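BCL2-like 10 (Danio rerio, PDB 6FBX) acts as a pro-survival regulator of apoptosis in the Bcl-2 family, captured here with the BH3 peptide of Bad bound to it. Local coordinates at residues 12-17 against 114-119; 56-61 against 98-103; 71-76 against 120-125; 78-83 against 91-96. One frame throughout, in Å; residues are numbered along the deposited sequence. Where two conformers were deposited one is given.

How the interactions relate
All four contacts join helices of the all-helical Bcl-2 fold, with centres 10 to 15 Å apart. Helix 88-107 supplies one side of interactions 2 and 4, helix 112-129 one side of interactions 1 and 3, and helix 69-80 one side of interactions 3 and 4. Along the chain, interactions 2 and 4 are nested within the loop closed by interaction 1, whose segments alternate with those of interaction 3. Helix 88-107 also touches interactions 1 and 3, F95 meeting A17 and T98 meeting L73, so it lies centrally among them. Interaction 1 packs the N-terminal helix 2-24 against helix 112-129, while interactions 2, 3 and 4 involve helices in contact with the bound peptide.

Interaction 1 of 4, residues 12-17 against 114-119; sequences QTLLLA and GSRRLA
R116, whose NH1 forms a salt bridge with OE2 of E18, a residue beyond the two segments, extends its guanidinium to the side chain of L14, so that a charged group closes the outer edge of an otherwise apolar contact. NH2 of R116 comes 3.9 Å from CD2 of L14, and the two side chains cross at about a right angle. The arginine chain is bent at its second torsion (chi2 93°), and its end reaches helix 2-24, where both L14 and E18 reside.

Deeper in, L14 uses its other branch. With CG anti to the backbone N (chi1 -177°), its CD1 methyl leans onto the backbone of A119, 3.8 Å from the carbonyl carbon C, and also meets A119 CB at 3.9 Å. The same A119 methyl touches CB of A17, again at 3.9 Å, so it is met by both a leucine branch and an alanine methyl. Small residues facing one another bring the CA atoms of A17 and A119 to 5.1 Å, although the segment axes are 9.7 Å apart and run roughly antiparallel at 139°. Dispersion between methyl groups therefore carries the buried part, whereas the exposed R116 lies toward the solvent side.

Next to L14 in sequence, T13 OG1 hydrogen-bonds to L9 O and W140 NE1. Helix 88-107 packs against both segments: its F95 meets L16 and A17, and its T98 meets L118; helix 34-49 covers L16 from another part of the bundle.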
loop_
_atom_site.group_PDB
_atom_site.type_symbol
_atom_site.label_atom_id
_atom_site.label_comp_id
_atom_site.label_asym_id
_atom_site.label_seq_id
_atom_site.Cartn_x
_atom_site.Cartn_y
_atom_site.Cartn_z
ATOM N N GLN A 12 -5.468 -12.919 1.467
ATOM C CA GLN A 12 -5.323 -12.532 0.067
ATOM C C GLN A 12 -4.519 -11.245 -0.061
ATOM O O GLN A 12 -3.666 -11.118 -0.949
ATOM C CB GLN A 12 -6.696 -12.358 -0.584
ATOM C CG GLN A 12 -7.518 -13.631 -0.663
ATOM C CD GLN A 12 -6.914 -14.647 -1.604
ATOM O OE1 GLN A 12 -6.863 -14.433 -2.815
ATOM N NE2 GLN A 12 -6.440 -15.758 -1.052
ATOM N N THR A 13 -4.785 -10.276 0.817
ATOM C CA THR A 13 -4.060 -9.013 0.783
ATOM C C THR A 13 -2.601 -9.204 1.182
ATOM O O THR A 13 -1.706 -8.590 0.593
ATOM C CB THR A 13 -4.741 -7.999 1.704
ATOM O OG1 THR A 13 -6.113 -7.847 1.317
ATOM C CG2 THR A 13 -4.047 -6.645 1.637
ATOM N N LEU A 14 -2.342 -10.052 2.181
ATOM C CA LEU A 14 -0.969 -10.292 2.610
ATOM C C LEU A 14 -0.132 -10.848 1.466
ATOM O O LEU A 14 0.986 -10.384 1.216
ATOM C CB LEU A 14 -0.957 -11.249 3.805
ATOM C CG LEU A 14 0.411 -11.560 4.418
ATOM C CD1 LEU A 14 1.064 -10.303 4.980
ATOM C CD2 LEU A 14 0.278 -12.620 5.492
ATOM N N LEU A 15 -0.658 -11.852 0.760
ATOM C CA LEU A 15 0.056 -12.399 -0.390
ATOM C C LEU A 15 0.353 -11.313 -1.414
ATOM O O LEU A 15 1.456 -11.255 -1.972
ATOM C CB LEU A 15 -0.761 -13.524 -1.030
ATOM C CG LEU A 15 -0.975 -14.782 -0.184
ATOM C CD1 LEU A 15 -2.014 -15.691 -0.827
ATOM C CD2 LEU A 15 0.333 -15.531 0.011
ATOM N N LEU A 16 -0.620 -10.440 -1.671
ATOM C CA LEU A 16 -0.434 -9.374 -2.648
ATOM C C LEU A 16 0.620 -8.379 -2.177
ATOM O O LEU A 16 1.518 -7.998 -2.938
ATOM C CB LEU A 16 -1.767 -8.672 -2.899
ATOM C CG LEU A 16 -1.849 -7.777 -4.133
ATOM C CD1 LEU A 16 -1.753 -8.609 -5.401
ATOM C CD2 LEU A 16 -3.145 -6.977 -4.109
ATOM N N ALA A 17 0.527 -7.953 -0.918
ATOM C CA ALA A 17 1.508 -7.019 -0.373
ATOM C C ALA A 17 2.897 -7.639 -0.330
ATOM O O ALA A 17 3.890 -6.980 -0.663
ATOM C CB ALA A 17 1.081 -6.575 1.026
ATOM N N GLY A 114 11.434 -6.437 8.634
ATOM C CA GLY A 114 10.690 -5.189 8.600
ATOM C C GLY A 114 9.741 -5.118 7.420
ATOM O O GLY A 114 8.625 -4.605 7.537
ATOM N N SER A 115 10.171 -5.634 6.266
ATOM C CA SER A 115 9.291 -5.703 5.105
ATOM C C SER A 115 8.015 -6.465 5.436
ATOM O O SER A 115 6.906 -6.009 5.134
ATOM C CB SER A 115 10.019 -6.368 3.935
ATOM O OG SER A 115 11.125 -5.594 3.512
ATOM N N ARG A 116 8.157 -7.638 6.057
ATOM C CA ARG A 116 6.998 -8.465 6.378
ATOM C C ARG A 116 6.018 -7.720 7.275
ATOM O O ARG A 116 4.799 -7.811 7.083
ATOM C CB ARG A 116 7.461 -9.764 7.042
ATOM C CG ARG A 116 6.346 -10.691 7.518
ATOM C CD ARG A 116 5.975 -11.722 6.470
ATOM N NE ARG A 116 4.890 -12.585 6.931
ATOM C CZ ARG A 116 4.523 -13.717 6.336
ATOM N NH1 ARG A 116 5.154 -14.140 5.250
ATOM N NH2 ARG A 116 3.521 -14.429 6.833
ATOM N N ARG A 117 6.529 -6.985 8.266
ATOM C CA ARG A 117 5.648 -6.251 9.169
ATOM C C ARG A 117 4.810 -5.231 8.409
ATOM O O ARG A 117 3.626 -5.043 8.707
ATOM C CB ARG A 117 6.468 -5.562 10.260
ATOM C CG ARG A 117 7.329 -6.508 11.082
ATOM C CD ARG A 117 8.281 -5.741 11.987
ATOM N NE ARG A 117 7.661 -5.358 13.256
ATOM C CZ ARG A 117 7.840 -5.991 14.414
ATOM N NH1 ARG A 117 8.632 -7.053 14.497
ATOM N NH2 ARG A 117 7.226 -5.553 15.504
ATOM N N LEU A 118 5.406 -4.554 7.426
ATOM C CA LEU A 118 4.640 -3.598 6.632
ATOM C C LEU A 118 3.562 -4.303 5.820
ATOM O O LEU A 118 2.439 -3.803 5.701
ATOM C CB LEU A 118 5.571 -2.803 5.719
ATOM C CG LEU A 118 6.271 -1.596 6.360
ATOM C CD1 LEU A 118 6.826 -1.919 7.734
ATOM C CD2 LEU A 118 7.374 -1.088 5.445
ATOM N N ALA A 119 3.883 -5.469 5.258
ATOM C CA ALA A 119 2.884 -6.232 4.516
ATOM C C ALA A 119 1.718 -6.624 5.413
ATOM O O ALA A 119 0.550 -6.530 5.010
ATOM C CB ALA A 119 3.525 -7.477 3.903
#

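Interaction 2 of 4, residues 56-61 against 98-103; sequences SLSQEF and TGVLAS
L101 meets F61 with both of its branches. CD2 of L101 sits over one face of the ring, 4.1 Å from the centroid and 27° off the ring normal, which makes a CH-pi contact. CD1 of L101 comes 3.5 Å from CD2 of F61, on the same side of the ring but displaced from its centre. The two side chains cross at about a right angle, and the placement of CG anti to the backbone N of F61 (chi1 174°) carries the phenyl group to the leucine. Alongside, CG1 of V100 rests against S58, 3.5 Å from its OG and 3.7 Å from its CB. The serine is small enough to let the backbones approach closely there, with the CA atoms of S58 and L101 5.4 Å apart.

These helical segments cross at 61°, their axes 9.2 Å from each other, on the side of the Bcl-2 fold where helices 51-65 and 88-107 contribute to the BH3-binding groove. F61 faces that groove: an aromatic side chain of the bound peptide packs on it, and L57 and E60 of the same helix also contact the peptide, the E60 carboxylate pairing with one of the peptide's basic side chains. Replacing F61 with an alanine would probably take the aromatic face from under L101 and open a gap beside the peptide.

Farther out, F97 stands edge-to-face with the F61 ring, and C72 and V76 of helix 69-80 pack against it. The S58 hydroxyl that meets V100 hydrogen-bonds back to the carbonyl of R55, which accounts for its polar end within the apolar surroundings.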
loop_
_atom_site.group_PDB
_atom_site.type_symbol
_atom_site.label_atom_id
_atom_site.label_comp_id
_atom_site.label_asym_id
_atom_site.label_seq_id
_atom_site.Cartn_x
_atom_site.Cartn_y
_atom_site.Cartn_z
ATOM N N SER A 56 11.120 11.318 -1.376
ATOM C CA SER A 56 11.218 12.308 -0.310
ATOM C C SER A 56 10.301 11.958 0.857
ATOM O O SER A 56 10.699 12.065 2.026
ATOM C CB SER A 56 10.882 13.694 -0.861
ATOM O OG SER A 56 10.842 14.659 0.172
ATOM N N LEU A 57 9.070 11.536 0.562
ATOM C CA LEU A 57 8.132 11.182 1.625
ATOM C C LEU A 57 8.637 9.999 2.441
ATOM O O LEU A 57 8.562 10.011 3.677
ATOM C CB LEU A 57 6.759 10.865 1.033
ATOM C CG LEU A 57 5.908 12.048 0.570
ATOM C CD1 LEU A 57 4.670 11.531 -0.146
ATOM C CD2 LEU A 57 5.515 12.939 1.740
ATOM N N SER A 58 9.140 8.963 1.768
ATOM C CA SER A 58 9.622 7.786 2.483
ATOM C C SER A 58 10.755 8.151 3.435
ATOM O O SER A 58 10.816 7.645 4.562
ATOM C CB SER A 58 10.083 6.720 1.489
ATOM O OG SER A 58 11.226 7.153 0.765
ATOM N N GLN A 59 11.658 9.035 3.004
ATOM C CA GLN A 59 12.788 9.401 3.852
ATOM C C GLN A 59 12.346 10.286 5.013
ATOM O O GLN A 59 12.794 10.089 6.151
ATOM C CB GLN A 59 13.869 10.077 3.008
ATOM C CG GLN A 59 14.484 9.118 1.996
ATOM C CD GLN A 59 15.559 9.749 1.133
ATOM O OE1 GLN A 59 15.868 10.933 1.266
ATOM N NE2 GLN A 59 16.137 8.952 0.240
ATOM N N GLU A 60 11.455 11.249 4.761
ATOM C CA GLU A 60 10.883 12.026 5.860
ATOM C C GLU A 60 10.178 11.113 6.856
ATOM O O GLU A 60 10.401 11.201 8.070
ATOM C CB GLU A 60 9.899 13.070 5.326
ATOM C CG GLU A 60 10.527 14.303 4.704
ATOM C CD GLU A 60 9.489 15.353 4.352
ATOM O OE1 GLU A 60 8.822 15.208 3.306
ATOM O OE2 GLU A 60 9.327 16.315 5.133
ATOM N N PHE A 61 9.305 10.240 6.346
ATOM C CA PHE A 61 8.563 9.298 7.178
ATOM C C PHE A 61 9.498 8.517 8.096
ATOM O O PHE A 61 9.336 8.518 9.322
ATOM C CB PHE A 61 7.767 8.359 6.263
ATOM C CG PHE A 61 7.056 7.237 6.976
ATOM C CD1 PHE A 61 5.697 7.308 7.219
ATOM C CD2 PHE A 61 7.741 6.102 7.372
ATOM C CE1 PHE A 61 5.038 6.275 7.854
ATOM C CE2 PHE A 61 7.088 5.067 8.013
ATOM C CZ PHE A 61 5.735 5.153 8.253
ATOM N N THR A 98 4.443 1.916 0.387
ATOM C CA THR A 98 5.060 0.867 1.193
ATOM C C THR A 98 6.201 0.195 0.439
ATOM O O THR A 98 7.205 -0.199 1.042
ATOM C CB THR A 98 4.005 -0.156 1.610
ATOM O OG1 THR A 98 2.960 0.510 2.330
ATOM C CG2 THR A 98 4.613 -1.227 2.502
ATOM N N GLY A 99 6.066 0.059 -0.880
ATOM C CA GLY A 99 7.158 -0.472 -1.677
ATOM C C GLY A 99 8.399 0.397 -1.625
ATOM O O GLY A 99 9.520 -0.109 -1.536
ATOM N N VAL A 100 8.221 1.719 -1.696
ATOM C CA VAL A 100 9.361 2.624 -1.582
ATOM C C VAL A 100 9.926 2.576 -0.170
ATOM O O VAL A 100 11.148 2.569 0.028
ATOM C CB VAL A 100 8.950 4.054 -1.980
ATOM C CG1 VAL A 100 10.111 5.024 -1.785
ATOM C CG2 VAL A 100 8.473 4.090 -3.422
ATOM N N LEU A 101 9.046 2.550 0.829
ATOM C CA LEU A 101 9.468 2.424 2.218
ATOM C C LEU A 101 10.325 1.180 2.411
ATOM O O LEU A 101 11.411 1.239 3.000
ATOM C CB LEU A 101 8.222 2.372 3.102
ATOM C CG LEU A 101 8.194 2.891 4.533
ATOM C CD1 LEU A 101 9.016 4.153 4.721
ATOM C CD2 LEU A 101 6.738 3.137 4.897
ATOM N N ALA A 102 9.847 0.039 1.910
ATOM C CA ALA A 102 10.586 -1.209 2.053
ATOM C C ALA A 102 11.951 -1.120 1.385
ATOM O O ALA A 102 12.956 -1.571 1.946
ATOM C CB ALA A 102 9.772 -2.360 1.464
ATOM N N SER A 103 12.007 -0.542 0.183
ATOM C CA SER A 103 13.281 -0.415 -0.518
ATOM C C SER A 103 14.239 0.489 0.247
ATOM O O SER A 103 15.450 0.235 0.282
ATOM C CB SER A 103 13.050 0.128 -1.929
ATOM O OG SER A 103 12.160 -0.704 -2.651
#

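Interaction 3 of 4, residues 71-76 against 120-125; sequences KCLQSV and ETIADY
Q74 and T121 mark the nearest CA atoms, 7.0 Å apart, where segments 71-76 and 120-125 pass at 40° with their axes 9.9 Å from each other. The tightest touch is between aliphatic groups: CG of Q74 lies 3.4 Å from CG2 of T121. The threonine methyl stands anti to its own backbone N, while OG1 takes the place beside that nitrogen (chi1 -62°) and hydrogen-bonds to R117 O one turn back. T121 thus offers a carbon surface to the glutamine and satisfies its hydroxyl within its own helix.

Beyond CG the Q74 chain is extended, and its amide end reaches a bridging water. NE2 of Q74 donates to this water at 2.6 Å, and the water in turn donates to T121 O at 2.9 Å. Because T121 O also accepts from Y125 N, two donors share that carbonyl.

Both helices belong to the Bcl-2 bundle and pack against helix 88-107, whose F97 and T98 receive L73, and whose F95 and T98 receive I122. On this inner side L73 turns CD2 toward helix 112-129, 4.2 Å from T121 CG2 and 4.4 Å from I122 CG1, a looser apolar touch than that of Q74. C72, on another side of helix 69-80, forms the disulfide with C65 and so ties this helix covalently to helix 51-65.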
loop_
_atom_site.group_PDB
_atom_site.type_symbol
_atom_site.label_atom_id
_atom_site.label_comp_id
_atom_site.label_asym_id
_atom_site.label_seq_id
_atom_site.Cartn_x
_atom_site.Cartn_y
_atom_site.Cartn_z
ATOM N N LYS A 71 3.390 0.947 12.810
ATOM C CA LYS A 71 2.444 1.787 13.537
ATOM C C LYS A 71 2.277 3.135 12.849
ATOM O O LYS A 71 1.154 3.632 12.699
ATOM C CB LYS A 71 2.913 1.971 14.981
ATOM C CG LYS A 71 1.990 2.820 15.846
ATOM C CD LYS A 71 0.600 2.214 15.955
ATOM C CE LYS A 71 -0.229 2.916 17.018
ATOM N NZ LYS A 71 -1.638 2.438 17.041
ATOM N N CYS A 72 3.385 3.742 12.421
ATOM C CA CYS A 72 3.305 5.023 11.730
ATOM C C CYS A 72 2.544 4.897 10.415
ATOM O O CYS A 72 1.816 5.819 10.030
ATOM C CB CYS A 72 4.711 5.572 11.488
ATOM S SG CYS A 72 5.663 5.871 13.010
ATOM N N LEU A 73 2.691 3.765 9.720
ATOM C CA LEU A 73 1.987 3.569 8.458
ATOM C C LEU A 73 0.481 3.485 8.676
ATOM O O LEU A 73 -0.300 3.993 7.862
ATOM C CB LEU A 73 2.503 2.308 7.758
ATOM C CG LEU A 73 1.865 1.942 6.414
ATOM C CD1 LEU A 73 2.119 3.022 5.370
ATOM C CD2 LEU A 73 2.381 0.599 5.922
ATOM N N GLN A 74 0.051 2.849 9.769
ATOM C CA GLN A 74 -1.373 2.814 10.084
ATOM C C GLN A 74 -1.940 4.222 10.207
ATOM O O GLN A 74 -3.046 4.498 9.730
ATOM C CB GLN A 74 -1.612 2.032 11.378
ATOM C CG GLN A 74 -1.381 0.540 11.255
ATOM C CD GLN A 74 -1.592 -0.188 12.568
ATOM O OE1 GLN A 74 -1.453 0.395 13.643
ATOM N NE2 GLN A 74 -1.934 -1.470 12.487
ATOM N N SER A 75 -1.196 5.130 10.841
ATOM C CA SER A 75 -1.698 6.488 11.020
ATOM C C SER A 75 -1.762 7.229 9.689
ATOM O O SER A 75 -2.678 8.028 9.462
ATOM C CB SER A 75 -0.828 7.247 12.022
ATOM O OG SER A 75 0.500 7.381 11.549
ATOM N N VAL A 76 -0.806 6.973 8.795
ATOM C CA VAL A 76 -0.844 7.591 7.472
ATOM C C VAL A 76 -2.032 7.064 6.673
ATOM O O VAL A 76 -2.778 7.837 6.061
ATOM C CB VAL A 76 0.489 7.358 6.736
ATOM C CG1 VAL A 76 0.396 7.809 5.278
ATOM C CG2 VAL A 76 1.613 8.103 7.439
ATOM N N GLU A 120 2.016 -7.074 6.632
ATOM C CA GLU A 120 0.960 -7.453 7.562
ATOM C C GLU A 120 0.122 -6.249 7.969
ATOM O O GLU A 120 -1.088 -6.380 8.181
ATOM C CB GLU A 120 1.569 -8.121 8.795
ATOM C CG GLU A 120 2.238 -9.452 8.498
ATOM C CD GLU A 120 2.914 -10.053 9.711
ATOM O OE1 GLU A 120 2.632 -11.228 10.026
ATOM O OE2 GLU A 120 3.722 -9.351 10.355
ATOM N N THR A 121 0.743 -5.072 8.080
ATOM C CA THR A 121 -0.007 -3.867 8.418
ATOM C C THR A 121 -1.012 -3.519 7.326
ATOM O O THR A 121 -2.168 -3.191 7.619
ATOM C CB THR A 121 0.961 -2.709 8.661
ATOM O OG1 THR A 121 1.805 -3.033 9.772
ATOM C CG2 THR A 121 0.213 -1.418 8.961
ATOM N N ILE A 122 -0.592 -3.586 6.059
ATOM C CA ILE A 122 -1.529 -3.370 4.957
ATOM C C ILE A 122 -2.646 -4.403 5.012
ATOM O O ILE A 122 -3.830 -4.074 4.881
ATOM C CB ILE A 122 -0.795 -3.419 3.604
ATOM C CG1 ILE A 122 0.123 -2.205 3.441
ATOM C CG2 ILE A 122 -1.801 -3.481 2.446
ATOM C CD1 ILE A 122 1.036 -2.287 2.229
ATOM N N ALA A 123 -2.277 -5.673 5.191
ATOM C CA ALA A 123 -3.265 -6.746 5.195
ATOM C C ALA A 123 -4.282 -6.557 6.315
ATOM O O ALA A 123 -5.490 -6.712 6.104
ATOM C CB ALA A 123 -2.561 -8.098 5.325
ATOM N N ASP A 124 -3.813 -6.232 7.522
ATOM C CA ASP A 124 -4.738 -6.045 8.637
ATOM C C ASP A 124 -5.679 -4.874 8.381
ATOM O O ASP A 124 -6.870 -4.940 8.708
ATOM C CB ASP A 124 -3.971 -5.828 9.942
ATOM C CG ASP A 124 -3.340 -7.102 10.473
ATOM O OD1 ASP A 124 -2.352 -7.009 11.233
ATOM O OD2 ASP A 124 -3.825 -8.199 10.124
ATOM N N TYR A 125 -5.165 -3.797 7.787
ATOM C CA TYR A 125 -5.971 -2.596 7.607
ATOM C C TYR A 125 -7.041 -2.802 6.541
ATOM O O TYR A 125 -8.230 -2.557 6.783
ATOM C CB TYR A 125 -5.073 -1.413 7.244
ATOM C CG TYR A 125 -5.831 -0.118 7.106
ATOM C CD1 TYR A 125 -6.012 0.476 5.865
ATOM C CD2 TYR A 125 -6.385 0.501 8.219
ATOM C CE1 TYR A 125 -6.712 1.660 5.738
ATOM C CE2 TYR A 125 -7.089 1.681 8.101
ATOM C CZ TYR A 125 -7.249 2.256 6.859
ATOM O OH TYR A 125 -7.951 3.433 6.743
HETATM O O HOH W 1 -2.890 -2.391 10.261
#

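Interaction 4 of 4, residues 78-83 against 91-96; sequences RELVGD and VVSIFT
L80 and I94 have the nearest CA atoms, 8.8 Å apart, where the chain leaves helix 69-80 and faces segment 91-96 of helix 88-107; V81 is the first residue to depart from helical torsions, while G82 N still bonds to E79 O. At this spacing it is the long side chain of L80 that spans the interval. Its CG lies anti to the backbone N (chi1 171°), which sends CD2 forward, 3.6 Å from CG1 of I94 and 4.1 Å from CD1 of the same isoleucine. One leucine methyl therefore lies against the outer arm of I94, the two side chains meeting at a slant.

The same methyl approaches S93, although that serine was modelled in two conformers and the position of its hydroxyl relative to L80 is therefore doubtful. In the conformer described, S93 OG hydrogen-bonds to R90 O within its own helix.

The bound peptide runs past this site, its backbone packing on L80, while I94 packs on I122 of helix 112-129. D83 is also paired with R90. Chemically, the contact is a single apolar bridge flanked by charge: L80 meets both the peptide backbone and I94, so the contact probably backs the groove, while the peptide's basic groups are bound by the carboxylates of E79 and D83 and by the carbonyls of E79 and L80.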
loop_
_atom_site.group_PDB
_atom_site.type_symbol
_atom_site.label_atom_id
_atom_site.label_comp_id
_atom_site.label_asym_id
_atom_site.label_seq_id
_atom_site.Cartn_x
_atom_site.Cartn_y
_atom_site.Cartn_z
ATOM N N ARG A 78 -4.806 5.837 7.785
ATOM C CA ARG A 78 -5.999 6.426 8.380
ATOM C C ARG A 78 -6.223 7.845 7.872
ATOM O O ARG A 78 -7.354 8.222 7.544
ATOM C CB ARG A 78 -5.858 6.405 9.902
ATOM C CG ARG A 78 -7.053 6.931 10.675
ATOM C CD ARG A 78 -6.817 6.823 12.178
ATOM N NE ARG A 78 -6.384 5.478 12.567
ATOM C CZ ARG A 78 -5.244 5.184 13.193
ATOM N NH1 ARG A 78 -4.383 6.132 13.546
ATOM N NH2 ARG A 78 -4.968 3.920 13.484
ATOM N N GLU A 79 -5.155 8.645 7.794
ATOM C CA GLU A 79 -5.286 10.026 7.344
ATOM C C GLU A 79 -5.525 10.111 5.843
ATOM O O GLU A 79 -6.240 11.006 5.382
ATOM C CB GLU A 79 -4.036 10.820 7.722
ATOM C CG GLU A 79 -4.026 11.308 9.163
ATOM C CD GLU A 79 -5.076 12.371 9.422
ATOM O OE1 GLU A 79 -5.557 12.986 8.446
ATOM O OE2 GLU A 79 -5.425 12.591 10.600
ATOM N N LEU A 80 -4.929 9.203 5.070
ATOM C CA LEU A 80 -5.175 9.177 3.631
ATOM C C LEU A 80 -6.666 9.088 3.336
ATOM O O LEU A 80 -7.194 9.841 2.509
ATOM C CB LEU A 80 -4.425 8.003 3.001
ATOM C CG LEU A 80 -4.721 7.668 1.535
ATOM C CD1 LEU A 80 -4.579 8.894 0.649
ATOM C CD2 LEU A 80 -3.794 6.559 1.061
ATOM N N VAL A 81 -7.362 8.178 4.012
ATOM C CA VAL A 81 -8.796 7.995 3.827
ATOM C C VAL A 81 -9.598 8.742 4.895
ATOM O O VAL A 81 -10.779 8.460 5.092
ATOM C CB VAL A 81 -9.169 6.504 3.797
ATOM C CG1 VAL A 81 -8.336 5.762 2.743
ATOM C CG2 VAL A 81 -9.020 5.876 5.192
ATOM N N GLY A 82 -8.971 9.695 5.589
ATOM C CA GLY A 82 -9.621 10.391 6.688
ATOM C C GLY A 82 -10.867 11.159 6.298
ATOM O O GLY A 82 -11.620 11.576 7.187
ATOM N N ASP A 83 -11.103 11.363 5.004
ATOM C CA ASP A 83 -12.306 12.035 4.535
ATOM C C ASP A 83 -13.465 11.069 4.321
ATOM O O ASP A 83 -14.447 11.432 3.666
ATOM C CB ASP A 83 -12.009 12.799 3.242
ATOM C CG ASP A 83 -11.603 11.886 2.106
ATOM O OD1 ASP A 83 -12.492 11.461 1.341
ATOM O OD2 ASP A 83 -10.397 11.588 1.979
ATOM N N VAL A 91 -5.786 2.877 -2.608
ATOM C CA VAL A 91 -5.175 1.587 -2.299
ATOM C C VAL A 91 -3.841 1.447 -3.023
ATOM O O VAL A 91 -2.842 1.010 -2.442
ATOM C CB VAL A 91 -6.138 0.441 -2.659
ATOM C CG1 VAL A 91 -5.441 -0.914 -2.545
ATOM C CG2 VAL A 91 -7.367 0.486 -1.762
ATOM N N VAL A 92 -3.809 1.792 -4.309
ATOM C CA VAL A 92 -2.562 1.698 -5.063
ATOM C C VAL A 92 -1.483 2.551 -4.409
ATOM O O VAL A 92 -0.333 2.118 -4.268
ATOM C CB VAL A 92 -2.792 2.096 -6.532
ATOM C CG1 VAL A 92 -1.460 2.230 -7.273
ATOM C CG2 VAL A 92 -3.668 1.066 -7.230
ATOM N N SER A 93 -1.832 3.769 -3.990
ATOM C CA SER A 93 -0.836 4.642 -3.375
ATOM C C SER A 93 -0.281 4.039 -2.095
ATOM O O SER A 93 0.902 4.226 -1.788
ATOM C CB SER A 93 -1.430 6.023 -3.101
ATOM O OG SER A 93 -2.209 6.044 -1.920
ATOM N N ILE A 94 -1.107 3.311 -1.339
ATOM C CA ILE A 94 -0.616 2.644 -0.134
ATOM C C ILE A 94 0.448 1.619 -0.505
ATOM O O ILE A 94 1.514 1.546 0.121
ATOM C CB ILE A 94 -1.784 2.002 0.641
ATOM C CG1 ILE A 94 -2.665 3.097 1.250
ATOM C CG2 ILE A 94 -1.257 1.047 1.717
ATOM C CD1 ILE A 94 -3.930 2.595 1.936
ATOM N N PHE A 95 0.179 0.819 -1.545
ATOM C CA PHE A 95 1.160 -0.157 -2.009
ATOM C C PHE A 95 2.410 0.530 -2.545
ATOM O O PHE A 95 3.533 0.122 -2.227
ATOM C CB PHE A 95 0.539 -1.062 -3.082
ATOM C CG PHE A 95 -0.248 -2.213 -2.522
ATOM C CD1 PHE A 95 0.217 -3.513 -2.643
ATOM C CD2 PHE A 95 -1.445 -1.998 -1.866
ATOM C CE1 PHE A 95 -0.499 -4.573 -2.129
ATOM C CE2 PHE A 95 -2.170 -3.059 -1.347
ATOM C CZ PHE A 95 -1.694 -4.346 -1.478
ATOM N N THR A 96 2.240 1.580 -3.356
ATOM C CA THR A 96 3.395 2.298 -3.888
ATOM C C THR A 96 4.266 2.833 -2.762
ATOM O O THR A 96 5.487 2.641 -2.754
ATOM C CB THR A 96 2.941 3.450 -4.784
ATOM O OG1 THR A 96 2.095 2.951 -5.827
ATOM C CG2 THR A 96 4.147 4.155 -5.396
#